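Local coordinates for protein sortase (Actinomyces oris, PDB 5UTT) that probably acts as a class E sortase, a cysteine transpeptidase that cleaves sorting signals and joins proteins to the Gram-positive cell surface, at residues D99-V111 / R175-P187. Residues are numbered along the deposited sequence; the frame is centred on the assembly and turned at random.
Sequences DEIIVSTAKTWYV and RSEGRPESVLNDP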
ATOM      1  N   ASP A  99      -4.873  -8.119   9.102  1.00 13.27           N
ATOM      2  CA  ASP A  99      -5.754  -7.480   8.131  1.00 13.55           C
ATOM      3  C   ASP A  99      -5.161  -7.476   6.727  1.00 12.78           C
ATOM      4  O   ASP A  99      -3.935  -7.348   6.541  1.00 11.69           O
ATOM      5  CB  ASP A  99      -6.028  -6.048   8.580  1.00 14.55           C
ATOM      6  CG  ASP A  99      -6.892  -5.985   9.821  1.00 16.27           C
ATOM      7  OD1 ASP A  99      -7.677  -6.931  10.075  1.00 19.17           O
ATOM      8  OD2 ASP A  99      -6.821  -4.980  10.538  1.00 17.36           O
ATOM      9  N   GLU A 100      -6.026  -7.572   5.716  1.00 12.39           N
ATOM     10  CA  GLU A 100      -5.554  -7.643   4.352  1.00 12.62           C
ATOM     11  C   GLU A 100      -5.333  -6.295   3.723  1.00 12.10           C
ATOM     12  O   GLU A 100      -6.165  -5.368   3.905  1.00 12.11           O
ATOM     13  CB  GLU A 100      -6.576  -8.377   3.487  1.00 13.67           C
ATOM     14  CG  GLU A 100      -6.466  -9.899   3.641  1.00 14.81           C
ATOM     15  CD  GLU A 100      -7.449 -10.688   2.815  1.00 16.59           C
ATOM     16  OE1 GLU A 100      -8.451 -10.118   2.354  1.00 18.00           O
ATOM     17  OE2 GLU A 100      -7.202 -11.916   2.604  1.00 18.93           O
ATOM     18  N   ILE A 101      -4.247  -6.176   2.972  1.00 11.75           N
ATOM     19  CA  ILE A 101      -4.008  -5.007   2.093  1.00 11.66           C
ATOM     20  C   ILE A 101      -3.876  -5.560   0.674  1.00 11.70           C
ATOM     21  O   ILE A 101      -3.011  -6.422   0.389  1.00 11.68           O
ATOM     22  CB  ILE A 101      -2.762  -4.226   2.521  1.00 11.44           C
ATOM     23  CG1 ILE A 101      -2.961  -3.640   3.932  1.00 11.31           C
ATOM     24  CG2 ILE A 101      -2.398  -3.126   1.537  1.00 11.41           C
ATOM     25  CD1 ILE A 101      -1.773  -2.863   4.417  1.00 11.64           C
ATOM     26  N   ILE A 102      -4.730  -5.113  -0.222  1.00 12.08           N
ATOM     27  CA  ILE A 102      -4.880  -5.786  -1.527  1.00 12.71           C
ATOM     28  C   ILE A 102      -4.565  -4.784  -2.600  1.00 13.01           C
ATOM     29  O   ILE A 102      -5.150  -3.648  -2.591  1.00 12.79           O
ATOM     30  CB  ILE A 102      -6.281  -6.397  -1.720  1.00 13.69           C
ATOM     31  CG1 ILE A 102      -6.573  -7.406  -0.592  1.00 14.20           C
ATOM     32  CG2 ILE A 102      -6.424  -7.004  -3.128  1.00 13.98           C
ATOM     33  CD1 ILE A 102      -7.964  -7.980  -0.612  1.00 15.46           C
ATOM     34  N   VAL A 103      -3.659  -5.168  -3.526  1.00 12.88           N
ATOM     35  CA  VAL A 103      -3.432  -4.361  -4.699  1.00 13.12           C
ATOM     36  C   VAL A 103      -3.957  -5.045  -5.949  1.00 12.96           C
ATOM     37  O   VAL A 103      -3.640  -6.194  -6.232  1.00 12.54           O
ATOM     38  CB  VAL A 103      -1.968  -3.892  -4.872  1.00 13.19           C
ATOM     39  CG1 VAL A 103      -1.868  -2.933  -6.051  1.00 13.39           C
ATOM     40  CG2 VAL A 103      -1.469  -3.301  -3.568  1.00 13.55           C
ATOM     41  N   SER A 104      -4.768  -4.348  -6.704  1.00 13.11           N
ATOM     42  CA  SER A 104      -5.205  -4.900  -7.990  1.00 13.80           C
ATOM     43  C   SER A 104      -4.422  -4.238  -9.133  1.00 13.86           C
ATOM     44  O   SER A 104      -4.374  -3.010  -9.250  1.00 14.22           O
ATOM     45  CB  SER A 104      -6.711  -4.785  -8.170  1.00 14.80           C
ATOM     46  OG  SER A 104      -7.146  -3.456  -8.341  1.00 15.98           O
ATOM     47  N   THR A 105      -3.882  -5.067 -10.019  1.00 13.10           N
ATOM     48  CA  THR A 105      -3.295  -4.586 -11.276  1.00 12.45           C
ATOM     49  C   THR A 105      -4.107  -5.155 -12.424  1.00 11.87           C
ATOM     50  O   THR A 105      -5.052  -5.932 -12.201  1.00 11.68           O
ATOM     51  CB  THR A 105      -1.820  -4.999 -11.381  1.00 12.39           C
ATOM     52  OG1 THR A 105      -1.702  -6.423 -11.505  1.00 12.60           O
ATOM     53  CG2 THR A 105      -1.044  -4.480 -10.175  1.00 12.23           C
ATOM     54  N   ALA A 106      -3.761  -4.792 -13.650  1.00 11.57           N
ATOM     55  CA  ALA A 106      -4.500  -5.250 -14.801  1.00 11.77           C
ATOM     56  C   ALA A 106      -4.585  -6.785 -14.907  1.00 12.28           C
ATOM     57  O   ALA A 106      -5.576  -7.345 -15.390  1.00 12.19           O
ATOM     58  CB  ALA A 106      -3.918  -4.669 -16.063  1.00 11.92           C
ATOM     59  N   LYS A 107      -3.525  -7.456 -14.487  1.00 12.96           N
ATOM     60  CA  LYS A 107      -3.426  -8.908 -14.616  1.00 14.07           C
ATOM     61  C   LYS A 107      -3.542  -9.706 -13.303  1.00 14.12           C
ATOM     62  O   LYS A 107      -3.827 -10.923 -13.292  1.00 14.23           O
ATOM     63  CB  LYS A 107      -2.078  -9.210 -15.308  1.00 14.80           C
ATOM     64  CG  LYS A 107      -1.961  -8.552 -16.675  1.00 16.16           C
ATOM     65  CD  LYS A 107      -0.677  -8.871 -17.458  1.00 17.34           C
ATOM     66  CE  LYS A 107      -0.604  -7.988 -18.696  1.00 18.22           C
ATOM     67  NZ  LYS A 107       0.714  -7.958 -19.379  1.00 19.25           N
ATOM     68  N   THR A 108      -3.347  -9.032 -12.180  1.00 13.82           N
ATOM     69  CA  THR A 108      -3.015  -9.705 -10.928  1.00 14.20           C
ATOM     70  C   THR A 108      -3.633  -9.113  -9.678  1.00 14.36           C
ATOM     71  O   THR A 108      -3.764  -7.917  -9.590  1.00 13.94           O
ATOM     72  CB  THR A 108      -1.469  -9.776 -10.749  1.00 14.50           C
ATOM     73  OG1 THR A 108      -0.890 -10.346 -11.935  1.00 14.95           O
ATOM     74  CG2 THR A 108      -1.078 -10.614  -9.486  1.00 14.93           C
ATOM     75  N   TRP A 109      -4.073  -9.955  -8.746  1.00 13.51           N
ATOM     76  CA  TRP A 109      -4.401  -9.508  -7.386  1.00 13.67           C
ATOM     77  C   TRP A 109      -3.227  -9.830  -6.499  1.00 14.01           C
ATOM     78  O   TRP A 109      -2.834 -11.008  -6.409  1.00 13.49           O
ATOM     79  CB  TRP A 109      -5.622 -10.236  -6.847  1.00 13.95           C
ATOM     80  CG  TRP A 109      -6.904  -9.905  -7.531  1.00 14.57           C
ATOM     81  CD1 TRP A 109      -7.503 -10.613  -8.526  1.00 14.34           C
ATOM     82  CD2 TRP A 109      -7.789  -8.804  -7.238  1.00 14.51           C
ATOM     83  NE1 TRP A 109      -8.681 -10.010  -8.909  1.00 14.61           N
ATOM     84  CE2 TRP A 109      -8.885  -8.904  -8.121  1.00 14.76           C
ATOM     85  CE3 TRP A 109      -7.752  -7.746  -6.324  1.00 14.89           C
ATOM     86  CZ2 TRP A 109      -9.947  -7.980  -8.091  1.00 15.01           C
ATOM     87  CZ3 TRP A 109      -8.797  -6.851  -6.299  1.00 14.89           C
ATOM     88  CH2 TRP A 109      -9.876  -6.983  -7.167  1.00 14.93           C
ATOM     89  N   TYR A 110      -2.657  -8.820  -5.834  1.00 13.82           N
ATOM     90  CA  TYR A 110      -1.631  -9.063  -4.829  1.00 13.88           C
ATOM     91  C   TYR A 110      -2.217  -8.874  -3.443  1.00 14.10           C
ATOM     92  O   TYR A 110      -2.720  -7.781  -3.116  1.00 13.64           O
ATOM     93  CB  TYR A 110      -0.477  -8.104  -4.989  1.00 14.14           C
ATOM     94  CG  TYR A 110       0.256  -8.176  -6.302  1.00 14.45           C
ATOM     95  CD1 TYR A 110      -0.153  -7.427  -7.399  1.00 14.45           C
ATOM     96  CD2 TYR A 110       1.421  -8.924  -6.438  1.00 14.24           C
ATOM     97  CE1 TYR A 110       0.534  -7.450  -8.575  1.00 14.82           C
ATOM     98  CE2 TYR A 110       2.099  -8.957  -7.630  1.00 14.96           C
ATOM     99  CZ  TYR A 110       1.674  -8.214  -8.692  1.00 15.18           C
ATOM    100  OH  TYR A 110       2.345  -8.251  -9.873  1.00 17.01           O
ATOM    101  N   VAL A 111      -2.140  -9.932  -2.633  1.00 13.89           N
ATOM    102  CA  VAL A 111      -2.696  -9.861  -1.291  1.00 14.23           C
ATOM    103  C   VAL A 111      -1.586  -9.969  -0.229  1.00 13.68           C
ATOM    104  O   VAL A 111      -0.825 -10.982  -0.140  1.00 13.62           O
ATOM    105  CB  VAL A 111      -3.808 -10.912  -1.020  1.00 15.17           C
ATOM    106  CG1 VAL A 111      -4.268 -10.813   0.428  1.00 15.61           C
ATOM    107  CG2 VAL A 111      -4.997 -10.825  -1.979  1.00 15.85           C
ATOM    108  N   ARG A 175      -6.123 -12.226 -12.236  1.00 18.98           N
ATOM    109  CA  ARG A 175      -7.384 -11.481 -12.166  1.00 19.35           C
ATOM    110  C   ARG A 175      -8.445 -11.996 -13.160  1.00 20.06           C
ATOM    111  O   ARG A 175      -9.649 -11.774 -12.970  1.00 19.44           O
ATOM    112  CB  ARG A 175      -7.102 -10.001 -12.422  1.00 19.28           C
ATOM    113  CG  ARG A 175      -8.292  -9.067 -12.269  1.00 20.82           C
ATOM    114  CD  ARG A 175      -7.885  -7.645 -12.610  1.00 20.94           C
ATOM    115  NE  ARG A 175      -8.930  -6.679 -12.271  1.00 23.02           N
ATOM    116  CZ  ARG A 175      -8.762  -5.360 -12.216  1.00 24.90           C
ATOM    117  NH1 ARG A 175      -7.581  -4.802 -12.491  1.00 26.44           N
ATOM    118  NH2 ARG A 175      -9.784  -4.571 -11.897  1.00 25.38           N
ATOM    119  N   SER A 176      -8.008 -12.656 -14.225  1.00 20.68           N
ATOM    120  CA  SER A 176      -8.958 -13.243 -15.174  1.00 22.33           C
ATOM    121  C   SER A 176      -9.584 -14.539 -14.628  1.00 23.38           C
ATOM    122  O   SER A 176     -10.620 -14.988 -15.123  1.00 23.19           O
ATOM    123  CB  SER A 176      -8.265 -13.493 -16.507  1.00 23.03           C
ATOM    124  OG  SER A 176      -7.389 -14.583 -16.421  1.00 22.92           O
ATOM    125  N   GLU A 177      -8.943 -15.124 -13.612  1.00 23.72           N
ATOM    126  CA  GLU A 177      -9.364 -16.400 -13.036  1.00 24.32           C
ATOM    127  C   GLU A 177     -10.032 -16.320 -11.662  1.00 22.00           C
ATOM    128  O   GLU A 177     -10.586 -17.303 -11.195  1.00 21.81           O
ATOM    129  CB  GLU A 177      -8.150 -17.324 -12.965  1.00 26.82           C
ATOM    130  CG  GLU A 177      -7.559 -17.525 -14.356  1.00 30.20           C
ATOM    131  CD  GLU A 177      -6.307 -18.368 -14.385  1.00 34.05           C
ATOM    132  OE1 GLU A 177      -5.774 -18.683 -13.300  1.00 37.13           O
ATOM    133  OE2 GLU A 177      -5.858 -18.716 -15.500  1.00 38.14           O
ATOM    134  N   GLY A 178     -10.018 -15.156 -11.017  1.00 20.56           N
ATOM    135  CA  GLY A 178     -10.604 -15.068  -9.701  1.00 19.84           C
ATOM    136  C   GLY A 178     -10.175 -13.821  -8.947  1.00 18.54           C
ATOM    137  O   GLY A 178      -9.290 -13.089  -9.394  1.00 17.39           O
ATOM    138  N   ARG A 179     -10.786 -13.621  -7.792  1.00 18.97           N
ATOM    139  CA  ARG A 179     -10.435 -12.513  -6.929  1.00 18.80           C
ATOM    140  C   ARG A 179     -10.614 -12.919  -5.456  1.00 18.62           C
ATOM    141  O   ARG A 179     -11.288 -13.922  -5.157  1.00 17.78           O
ATOM    142  CB  ARG A 179     -11.254 -11.284  -7.305  1.00 19.62           C
ATOM    143  CG  ARG A 179     -12.681 -11.331  -6.825  1.00 20.10           C
ATOM    144  CD  ARG A 179     -13.439 -10.116  -7.387  1.00 20.60           C
ATOM    145  NE  ARG A 179     -14.820 -10.138  -6.945  1.00 22.24           N
ATOM    146  CZ  ARG A 179     -15.846  -9.540  -7.574  1.00 21.78           C
ATOM    147  NH1 ARG A 179     -15.665  -8.867  -8.688  1.00 21.39           N
ATOM    148  NH2 ARG A 179     -17.056  -9.641  -7.073  1.00 22.15           N
ATOM    149  N   PRO A 180      -9.982 -12.175  -4.528  1.00 18.36           N
ATOM    150  CA  PRO A 180     -10.117 -12.527  -3.123  1.00 18.32           C
ATOM    151  C   PRO A 180     -11.540 -12.474  -2.604  1.00 19.19           C
ATOM    152  O   PRO A 180     -12.321 -11.592  -2.993  1.00 17.31           O
ATOM    153  CB  PRO A 180      -9.275 -11.463  -2.421  1.00 18.05           C
ATOM    154  CG  PRO A 180      -8.275 -11.074  -3.429  1.00 18.43           C
ATOM    155  CD  PRO A 180      -9.049 -11.053  -4.705  1.00 18.50           C
ATOM    156  N   GLU A 181     -11.836 -13.345  -1.654  1.00 19.40           N
ATOM    157  CA  GLU A 181     -13.178 -13.411  -1.070  1.00 20.86           C
ATOM    158  C   GLU A 181     -13.609 -12.127  -0.398  1.00 19.27           C
ATOM    159  O   GLU A 181     -14.799 -11.820  -0.413  1.00 18.45           O
ATOM    160  CB  GLU A 181     -13.288 -14.553  -0.065  1.00 24.08           C
ATOM    161  CG  GLU A 181     -13.416 -15.928  -0.722  1.00 26.38           C
ATOM    162  CD  GLU A 181     -14.767 -16.176  -1.392  1.00 28.91           C
ATOM    163  OE1 GLU A 181     -15.819 -15.960  -0.737  1.00 33.04           O
ATOM    164  OE2 GLU A 181     -14.793 -16.601  -2.567  1.00 30.64           O
ATOM    165  N   SER A 182     -12.651 -11.400   0.175  1.00 17.88           N
ATOM    166  CA  SER A 182     -12.932 -10.122   0.857  1.00 17.90           C
ATOM    167  C   SER A 182     -13.374  -9.018  -0.103  1.00 17.61           C
ATOM    168  O   SER A 182     -13.955  -8.013   0.328  1.00 17.74           O
ATOM    169  CB  SER A 182     -11.699  -9.624   1.602  1.00 17.68           C
ATOM    170  OG  SER A 182     -10.599  -9.453   0.715  1.00 18.10           O
ATOM    171  N   VAL A 183     -13.027  -9.157  -1.380  1.00 17.87           N
ATOM    172  CA  VAL A 183     -13.334  -8.104  -2.344  1.00 17.96           C
ATOM    173  C   VAL A 183     -14.843  -8.195  -2.585  1.00 18.59           C
ATOM    174  O   VAL A 183     -15.332  -9.227  -3.012  1.00 19.27           O
ATOM    175  CB  VAL A 183     -12.486  -8.258  -3.622  1.00 17.97           C
ATOM    176  CG1 VAL A 183     -13.076  -7.445  -4.778  1.00 18.39           C
ATOM    177  CG2 VAL A 183     -11.045  -7.848  -3.325  1.00 17.64           C
ATOM    178  N   LEU A 184     -15.581  -7.117  -2.303  1.00 18.82           N
ATOM    179  CA  LEU A 184     -17.041  -7.145  -2.338  1.00 19.44           C
ATOM    180  C   LEU A 184     -17.629  -6.808  -3.699  1.00 19.22           C
ATOM    181  O   LEU A 184     -18.760  -7.182  -3.978  1.00 20.90           O
ATOM    182  CB  LEU A 184     -17.638  -6.169  -1.328  1.00 19.71           C
ATOM    183  CG  LEU A 184     -17.367  -6.445   0.149  1.00 20.44           C
ATOM    184  CD1 LEU A 184     -18.036  -5.349   0.983  1.00 20.44           C
ATOM    185  CD2 LEU A 184     -17.826  -7.839   0.553  1.00 21.28           C
ATOM    186  N   ASN A 185     -16.887  -6.039  -4.482  1.00 19.18           N
ATOM    187  CA  ASN A 185     -17.230  -5.746  -5.857  1.00 19.61           C
ATOM    188  C   ASN A 185     -15.962  -5.364  -6.585  1.00 19.28           C
ATOM    189  O   ASN A 185     -14.939  -5.093  -5.948  1.00 17.13           O
ATOM    190  CB  ASN A 185     -18.206  -4.565  -5.922  1.00 20.60           C
ATOM    191  CG  ASN A 185     -17.635  -3.300  -5.293  1.00 21.78           C
ATOM    192  OD1 ASN A 185     -17.091  -2.441  -5.969  1.00 24.53           O
ATOM    193  ND2 ASN A 185     -17.726  -3.207  -4.005  1.00 22.64           N
ATOM    194  N   ASP A 186     -16.047  -5.302  -7.912  1.00 18.17           N
ATOM    195  CA  ASP A 186     -14.876  -4.996  -8.711  1.00 18.39           C
ATOM    196  C   ASP A 186     -14.494  -3.558  -8.429  1.00 17.73           C
ATOM    197  O   ASP A 186     -15.323  -2.658  -8.620  1.00 18.07           O
ATOM    198  CB  ASP A 186     -15.157  -5.200 -10.209  1.00 19.48           C
ATOM    199  CG  ASP A 186     -13.903  -5.500 -11.007  1.00 21.49           C
ATOM    200  OD1 ASP A 186     -12.807  -5.035 -10.621  1.00 22.64           O
ATOM    201  OD2 ASP A 186     -14.018  -6.194 -12.042  1.00 23.41           O
ATOM    202  N   PRO A 187     -13.254  -3.321  -7.970  1.00 17.06           N
ATOM    203  CA  PRO A 187     -12.760  -1.960  -7.789  1.00 17.20           C
ATOM    204  C   PRO A 187     -12.562  -1.249  -9.105  1.00 17.32           C
ATOM    205  O   PRO A 187     -12.668  -0.007  -9.151  1.00 17.42           O
ATOM    206  CB  PRO A 187     -11.430  -2.139  -7.077  1.00 17.18           C
ATOM    207  CG  PRO A 187     -11.003  -3.505  -7.445  1.00 16.68           C
ATOM    208  CD  PRO A 187     -12.242  -4.324  -7.589  1.00 17.03           C
TER
HETATM  209  O   HOH W   1      -9.822 -12.500   1.169  1.00 27.94           O
HETATM  210  O   HOH W   2      -8.863  -2.385 -10.516  1.00 24.73           O
HETATM  211  O   HOH W   3     -10.891 -10.743 -10.809  1.00 23.64           O
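Trp109 and Arg175 anchor an irregular C-terminal tail, 175-187, against the beta hairpin 99-111, on the side of the hairpin that carries Trp109 in the sortase beta fold. The tail leaves strand 161-174, which pairs with strand 108-120, and doubles back over the hairpin. Trp109 is the apolar centre. Arg179 and Pro180 lie over one face of its indole, with Pro180 CD 3.8 Å from the centroid of the Trp109 five-membered ring, a CH-pi contact. Ser104 CB covers part of the opposite face. Pro187 meets the ring at its edge, Pro187 CD lying 3.6 Å from Trp109 CH2. Trp109 NE1 donates to a water that also lies within bonding distance of Arg175 O. Beside the indole, Pro180 CG packs on Val111 CG2 at 3.6 Å, and Ile102 CD1 reaches Pro180 and Val183.

Polar bonds flank the apolar patch. Arg175 N gives a nearly straight bond to Lys107 O (2.8 Å, 177°). With CG anti to the backbone N (chi1 -175°) and the chain extended, the guanidinium runs back to the hairpin turn. There Arg175 NH1 bonds to Thr105 O at 2.8 Å, from above the carbonyl plane. Arg175 NH2 and Asp186 OD1 form a salt bridge whose hydrogen bond is weak (3.3 Å), and NE pairs with the C-terminal carboxylate of Asn190. Near the start of strand 100-104, Ser182 OG, in the tail's type I turn, donates to Glu100 OE1 (2.8 Å), and a water links that oxygen to Ser182 N. Arg175 thus ties the hairpin turn to both the start and the end of the tail, while the tail's prolines and aliphatic groups bury the indole.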